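Local coordinates for murein peptide amidase A (Escherichia coli O157:H7, PDB 5HXD), which probably hydrolyses the gamma-D-glutamyl-diaminopimelic acid amide bond of the murein tripeptide as a zinc-dependent M14-family amidase in peptidoglycan degradation, at residues Y20-S23 and A27-I30. Numbering follows the deposited sequence.
Sequences YGRS and APLI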
# COMPACT_ATOMS: atom_id res chain seq x y z
N TYR A 20 -8.52 9.48 14.08
CA TYR A 20 -7.78 10.56 14.76
C TYR A 20 -7.35 11.70 13.82
O TYR A 20 -6.44 12.48 14.16
CB TYR A 20 -6.54 10.02 15.47
CG TYR A 20 -5.46 9.50 14.54
CD1 TYR A 20 -4.39 10.30 14.16
CD2 TYR A 20 -5.50 8.19 14.06
CE1 TYR A 20 -3.41 9.82 13.33
CE2 TYR A 20 -4.52 7.70 13.23
CZ TYR A 20 -3.48 8.52 12.86
OH TYR A 20 -2.50 8.01 12.03
N GLY A 21 -7.97 11.80 12.64
CA GLY A 21 -7.77 12.99 11.83
C GLY A 21 -8.03 12.85 10.34
O GLY A 21 -8.79 11.98 9.91
N ARG A 22 -7.39 13.73 9.57
CA ARG A 22 -7.42 13.70 8.11
C ARG A 22 -6.03 13.91 7.49
O ARG A 22 -5.27 14.81 7.88
CB ARG A 22 -8.39 14.77 7.58
CG ARG A 22 -9.86 14.49 7.84
CD ARG A 22 -10.32 13.28 7.07
NE ARG A 22 -11.65 12.79 7.46
CZ ARG A 22 -12.45 12.11 6.64
NH1 ARG A 22 -12.04 11.86 5.41
NH2 ARG A 22 -13.65 11.68 7.03
N SER A 23 -5.71 13.08 6.50
CA SER A 23 -4.56 13.28 5.62
C SER A 23 -4.70 14.57 4.85
O SER A 23 -5.80 15.10 4.70
CB SER A 23 -4.38 12.10 4.64
OG SER A 23 -5.47 11.98 3.74
N ALA A 27 -8.18 11.93 3.21
CA ALA A 27 -8.52 10.59 3.67
C ALA A 27 -8.62 10.58 5.20
O ALA A 27 -8.07 11.46 5.86
CB ALA A 27 -7.49 9.58 3.20
N PRO A 28 -9.33 9.61 5.78
CA PRO A 28 -9.31 9.65 7.24
C PRO A 28 -8.04 9.03 7.80
O PRO A 28 -7.46 8.13 7.20
CB PRO A 28 -10.55 8.83 7.66
CG PRO A 28 -10.87 7.99 6.48
CD PRO A 28 -10.33 8.66 5.25
N LEU A 29 -7.60 9.55 8.94
CA LEU A 29 -6.58 8.87 9.71
C LEU A 29 -7.31 7.93 10.68
O LEU A 29 -8.13 8.35 11.48
CB LEU A 29 -5.68 9.88 10.41
CG LEU A 29 -4.91 10.75 9.39
CD1 LEU A 29 -4.30 11.97 10.03
CD2 LEU A 29 -3.83 9.94 8.67
N ILE A 30 -7.05 6.63 10.54
CA ILE A 30 -7.82 5.58 11.19
C ILE A 30 -7.00 4.90 12.27
O ILE A 30 -5.82 4.62 12.07
CB ILE A 30 -8.30 4.53 10.14
CG1 ILE A 30 -9.11 5.21 9.04
CG2 ILE A 30 -9.12 3.43 10.79
CD1 ILE A 30 -9.27 4.37 7.75
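Leu29 lies against the Tyr20 ring, and its side chain runs outward from there. Its CB stands 3.6 Å from the centroid of the Tyr20 ring, a CH-pi contact over the face. CG, beside the backbone N (chi1 -63°), reaches the turn end of 20-23, 3.8 Å from Ser23 N. CD1 rests on the Arg22 backbone, 3.6 Å from Arg22 N, while CD2 stays near the Tyr20 hydroxyl. Helix 136-148 packs on both Tyr20 and Leu29 through Ala140. On the other sheet face, Pro28 CB sits over the centre of one face of the Arg22 guanidinium, 3.9 Å above its plane; Arg22 NH1 hydrogen-bonds to Gly26 O and to Leu25 O of the second subunit. Near the turn, Ser23 N donates to Ala27 O and Ser23 OG accepts from Ala27 N at 2.8 Å, while Asp82 OD1 also bonds this hydroxyl. Leu29 N hydrogen-bonds to Gly21 O almost straight, at 175°, though from above the carbonyl plane, and Tyr20 N donates to Leu29 O. With axes at 153° and three residues between the segments, this is a beta hairpin, strands 18-22 and 28-31, away from the zinc site and contributing to the homodimer interface.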